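Local coordinates for EAL/GGDEF domain protein (Methylococcus capsulatus, PDB 3ICL) that belongs to the GGDEF domain family of bacterial signalling proteins and has an alpha/beta fold built round a central mixed sheet, at residues L56-A67 with K101-F112. The protein carries 1 engineered substitution. Sequence-based numbering, arbitrary orientation.
Sequences LLRATAERIRTA and KILDGLAQPFVF
Helix 56-67 and helix 101-106, whose axes approach to 8.6 Å at 140°, pack side by side on one face of the central sheet of this GGDEF domain; beyond the second helix the chain turns through 107-109 into strand 110-112, which runs roughly antiparallel to the first helix. The small side chain of Ala67 lets the backbones close to 5.2 Å between its CA and that of Ile102, and its CB touches Ile102 CG1. The extended Lys101 chain lies along Ala67, with CG against its CB and CD near its O. Branched aliphatic groups fill the side turned to the sheet: Ile64, Ile102 and Leu106 all reach Leu36, while Thr60 sets CG2 against Leu106 CD2. Thr60 OG1 donates to Leu56 O at 2.8 Å, satisfying the hydroxyl inside the helix.

Arg63 joins helix to turn. Its chain is extended from CG to NE, which carries the guanidinium past Gly105 to the turn carbonyls. Arg63 NH2 donates to Pro109 O (2.9 Å, nearly straight at 166°), whereas Arg63 NH1 meets Gln108 O at 2.9 Å from above that carbonyl's plane; both acceptors lie in the guanidinium plane, so the bonds fix its rotation. Held this way, the flat cation stacks on Phe110, planes 11° apart, drawn to the pi face in a cation-pi contact. Leu56 covers the ring's opposite face: with CG anti to the backbone N, it places CD1 3.7 Å from the Phe110 centroid in a CH-pi contact, while its CB packs against Phe112 CZ.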
loop_
_atom_site.group_PDB
_atom_site.type_symbol
_atom_site.label_atom_id
_atom_site.label_comp_id
_atom_site.label_asym_id
_atom_site.label_seq_id
_atom_site.Cartn_x
_atom_site.Cartn_y
_atom_site.Cartn_z
ATOM N N LEU A 56 7.478 2.531 -13.745
ATOM C CA LEU A 56 6.913 3.344 -12.672
ATOM C C LEU A 56 6.421 2.464 -11.523
ATOM O O LEU A 56 6.685 2.749 -10.355
ATOM C CB LEU A 56 5.756 4.197 -13.210
ATOM C CG LEU A 56 4.961 5.056 -12.220
ATOM C CD1 LEU A 56 5.891 5.951 -11.405
ATOM C CD2 LEU A 56 3.957 5.891 -12.990
ATOM N N LEU A 57 5.710 1.393 -11.861
ATOM C CA LEU A 57 5.185 0.473 -10.856
ATOM C C LEU A 57 6.298 -0.150 -10.024
ATOM O O LEU A 57 6.149 -0.337 -8.815
ATOM C CB LEU A 57 4.370 -0.636 -11.522
ATOM C CG LEU A 57 3.016 -0.235 -12.122
ATOM C CD1 LEU A 57 2.401 -1.438 -12.835
ATOM C CD2 LEU A 57 2.088 0.275 -11.021
ATOM N N ARG A 58 7.412 -0.475 -10.671
ATOM C CA ARG A 58 8.543 -1.079 -9.977
ATOM C C ARG A 58 9.249 -0.063 -9.075
ATOM O O ARG A 58 9.716 -0.402 -7.989
ATOM C CB ARG A 58 9.542 -1.647 -10.988
ATOM C CG ARG A 58 10.572 -2.584 -10.372
ATOM C CD ARG A 58 11.561 -3.088 -11.414
ATOM N NE ARG A 58 12.422 -4.141 -10.879
ATOM C CZ ARG A 58 12.035 -5.395 -10.666
ATOM N NH1 ARG A 58 10.794 -5.768 -10.945
ATOM N NH2 ARG A 58 12.891 -6.280 -10.173
ATOM N N ALA A 59 9.330 1.183 -9.531
ATOM C CA ALA A 59 9.975 2.232 -8.747
ATOM C C ALA A 59 9.087 2.605 -7.561
ATOM O O ALA A 59 9.578 3.004 -6.509
ATOM C CB ALA A 59 10.235 3.461 -9.620
ATOM N N THR A 60 7.776 2.480 -7.740
ATOM C CA THR A 60 6.824 2.799 -6.675
ATOM C C THR A 60 6.886 1.716 -5.598
ATOM O O THR A 60 6.876 2.006 -4.403
ATOM C CB THR A 60 5.386 2.893 -7.233
ATOM O OG1 THR A 60 5.315 3.960 -8.187
ATOM C CG2 THR A 60 4.389 3.158 -6.112
ATOM N N ALA A 61 6.965 0.467 -6.039
ATOM C CA ALA A 61 7.040 -0.674 -5.139
ATOM C C ALA A 61 8.281 -0.609 -4.259
ATOM O O ALA A 61 8.240 -0.966 -3.081
ATOM C CB ALA A 61 7.051 -1.963 -5.946
ATOM N N GLU A 62 9.393 -0.162 -4.834
ATOM C CA GLU A 62 10.636 -0.066 -4.082
ATOM C C GLU A 62 10.601 1.078 -3.083
ATOM O O GLU A 62 11.087 0.936 -1.961
ATOM C CB GLU A 62 11.821 0.092 -5.042
ATOM C CG GLU A 62 11.930 -1.063 -6.024
ATOM C CD GLU A 62 12.949 -0.820 -7.122
ATOM O OE1 GLU A 62 13.139 0.352 -7.511
ATOM O OE2 GLU A 62 13.542 -1.805 -7.610
ATOM N N ARG A 63 10.025 2.211 -3.477
ATOM C CA ARG A 63 9.942 3.345 -2.564
ATOM C C ARG A 63 9.024 3.002 -1.401
ATOM O O ARG A 63 9.221 3.474 -0.286
ATOM C CB ARG A 63 9.427 4.595 -3.281
ATOM C CG ARG A 63 10.418 5.173 -4.278
ATOM C CD ARG A 63 10.007 6.555 -4.741
ATOM N NE ARG A 63 10.872 7.029 -5.813
ATOM C CZ ARG A 63 10.708 8.184 -6.448
ATOM N NH1 ARG A 63 9.712 8.991 -6.113
ATOM N NH2 ARG A 63 11.524 8.523 -7.434
ATOM N N ILE A 64 8.013 2.180 -1.662
ATOM C CA ILE A 64 7.104 1.782 -0.601
ATOM C C ILE A 64 7.877 0.937 0.405
ATOM O O ILE A 64 7.755 1.128 1.614
ATOM C CB ILE A 64 5.917 0.974 -1.152
ATOM C CG1 ILE A 64 5.025 1.886 -1.998
ATOM C CG2 ILE A 64 5.128 0.368 -0.002
ATOM C CD1 ILE A 64 3.840 1.183 -2.655
ATOM N N ARG A 65 8.690 0.013 -0.096
ATOM C CA ARG A 65 9.475 -0.839 0.791
ATOM C C ARG A 65 10.454 -0.033 1.650
ATOM O O ARG A 65 10.737 -0.402 2.789
ATOM C CB ARG A 65 10.230 -1.897 -0.021
ATOM C CG ARG A 65 9.318 -2.856 -0.769
ATOM C CD ARG A 65 10.057 -4.078 -1.300
ATOM N NE ARG A 65 11.042 -3.737 -2.323
ATOM C CZ ARG A 65 11.655 -4.629 -3.094
ATOM N NH1 ARG A 65 11.385 -5.923 -2.966
ATOM N NH2 ARG A 65 12.544 -4.228 -3.995
ATOM N N THR A 66 10.967 1.073 1.118
ATOM C CA THR A 66 11.912 1.888 1.887
ATOM C C THR A 66 11.191 2.631 2.999
ATOM O O THR A 66 11.813 3.062 3.972
ATOM C CB THR A 66 12.617 2.961 1.024
ATOM O OG1 THR A 66 11.677 3.987 0.677
ATOM C CG2 THR A 66 13.184 2.354 -0.236
ATOM N N ALA A 67 9.876 2.776 2.855
ATOM C CA ALA A 67 9.086 3.506 3.842
ATOM C C ALA A 67 8.427 2.640 4.902
ATOM O O ALA A 67 7.904 3.160 5.880
ATOM C CB ALA A 67 8.036 4.364 3.132
ATOM N N LYS A 101 5.058 8.230 5.776
ATOM C CA LYS A 101 6.393 8.035 5.216
ATOM C C LYS A 101 6.286 7.575 3.758
ATOM O O LYS A 101 7.134 7.911 2.921
ATOM C CB LYS A 101 7.166 7.007 6.049
ATOM C CG LYS A 101 8.630 6.871 5.672
ATOM C CD LYS A 101 9.387 6.018 6.680
ATOM C CE LYS A 101 10.880 6.019 6.392
ATOM N NZ LYS A 101 11.644 5.272 7.428
ATOM N N ILE A 102 5.313 6.814 3.449
ATOM C CA ILE A 102 5.088 6.379 2.075
ATOM C C ILE A 102 4.707 7.596 1.247
ATOM O O ILE A 102 5.245 7.812 0.160
ATOM C CB ILE A 102 3.947 5.334 1.964
ATOM C CG1 ILE A 102 4.329 4.024 2.666
ATOM C CG2 ILE A 102 3.698 5.000 0.492
ATOM C CD1 ILE A 102 3.220 3.047 2.843
ATOM N N LEU A 103 3.745 8.358 1.712
ATOM C CA LEU A 103 3.325 9.535 0.965
ATOM C C LEU A 103 4.511 10.484 0.740
ATOM O O LEU A 103 4.614 11.118 -0.309
ATOM C CB LEU A 103 2.166 10.245 1.692
ATOM C CG LEU A 103 0.820 9.489 1.723
ATOM C CD1 LEU A 103 -0.165 10.189 2.648
ATOM C CD2 LEU A 103 0.238 9.407 0.335
ATOM N N ASP A 104 5.411 10.578 1.717
ATOM C CA ASP A 104 6.576 11.449 1.564
ATOM C C ASP A 104 7.496 10.923 0.471
ATOM O O ASP A 104 8.032 11.694 -0.321
ATOM C CB ASP A 104 7.361 11.568 2.876
ATOM C CG ASP A 104 6.607 12.353 3.931
ATOM O OD1 ASP A 104 5.627 13.039 3.568
ATOM O OD2 ASP A 104 6.996 12.292 5.116
ATOM N N GLY A 105 7.673 9.608 0.425
ATOM C CA GLY A 105 8.536 9.028 -0.589
ATOM C C GLY A 105 7.923 9.076 -1.979
ATOM O O GLY A 105 8.622 9.349 -2.955
ATOM N N LEU A 106 6.618 8.825 -2.073
ATOM C CA LEU A 106 5.933 8.828 -3.362
ATOM C C LEU A 106 5.586 10.212 -3.904
ATOM O O LEU A 106 5.145 10.338 -5.047
ATOM C CB LEU A 106 4.661 7.975 -3.295
ATOM C CG LEU A 106 4.857 6.509 -2.887
ATOM C CD1 LEU A 106 3.529 5.757 -2.995
ATOM C CD2 LEU A 106 5.908 5.864 -3.772
ATOM N N ALA A 107 5.767 11.246 -3.088
ATOM C CA ALA A 107 5.491 12.611 -3.528
ATOM C C ALA A 107 6.691 13.112 -4.329
ATOM O O ALA A 107 6.608 14.126 -5.019
ATOM C CB ALA A 107 5.253 13.516 -2.332
ATOM N N GLN A 108 7.811 12.405 -4.221
ATOM C CA GLN A 108 9.014 12.779 -4.960
ATOM C C GLN A 108 8.807 12.401 -6.420
ATOM O O GLN A 108 8.164 11.398 -6.722
ATOM C CB GLN A 108 10.236 12.044 -4.406
ATOM C CG GLN A 108 10.571 12.388 -2.967
ATOM C CD GLN A 108 11.611 11.454 -2.385
ATOM O OE1 GLN A 108 11.414 10.238 -2.350
ATOM N NE2 GLN A 108 12.726 12.015 -1.925
ATOM N N PRO A 109 9.343 13.203 -7.351
ATOM C CA PRO A 109 9.165 12.875 -8.770
ATOM C C PRO A 109 9.831 11.572 -9.207
ATOM O O PRO A 109 10.773 11.096 -8.577
ATOM C CB PRO A 109 9.765 14.088 -9.486
ATOM C CG PRO A 109 9.552 15.206 -8.492
ATOM C CD PRO A 109 9.931 14.546 -7.191
ATOM N N PHE A 110 9.304 10.992 -10.280
ATOM C CA PHE A 110 9.843 9.774 -10.874
ATOM C C PHE A 110 10.342 10.261 -12.227
ATOM O O PHE A 110 9.545 10.593 -13.102
ATOM C CB PHE A 110 8.741 8.735 -11.075
ATOM C CG PHE A 110 8.272 8.090 -9.801
ATOM C CD1 PHE A 110 8.937 6.982 -9.280
ATOM C CD2 PHE A 110 7.165 8.588 -9.122
ATOM C CE1 PHE A 110 8.502 6.376 -8.101
ATOM C CE2 PHE A 110 6.722 7.987 -7.940
ATOM C CZ PHE A 110 7.392 6.880 -7.431
ATOM N N VAL A 111 11.654 10.322 -12.404
ATOM C CA VAL A 111 12.180 10.819 -13.667
ATOM C C VAL A 111 12.550 9.720 -14.653
ATOM O O VAL A 111 13.421 8.899 -14.390
ATOM C CB VAL A 111 13.412 11.726 -13.437
ATOM C CG1 VAL A 111 13.823 12.382 -14.747
ATOM C CG2 VAL A 111 13.088 12.789 -12.392
ATOM N N PHE A 112 11.859 9.713 -15.787
ATOM C CA PHE A 112 12.106 8.745 -16.846
ATOM C C PHE A 112 12.607 9.556 -18.031
ATOM O O PHE A 112 11.833 10.249 -18.695
ATOM C CB PHE A 112 10.809 8.005 -17.186
ATOM C CG PHE A 112 10.259 7.200 -16.036
ATOM C CD1 PHE A 112 10.976 6.123 -15.520
ATOM C CD2 PHE A 112 9.042 7.532 -15.455
ATOM C CE1 PHE A 112 10.489 5.389 -14.440
ATOM C CE2 PHE A 112 8.546 6.804 -14.376
ATOM C CZ PHE A 112 9.273 5.729 -13.867
#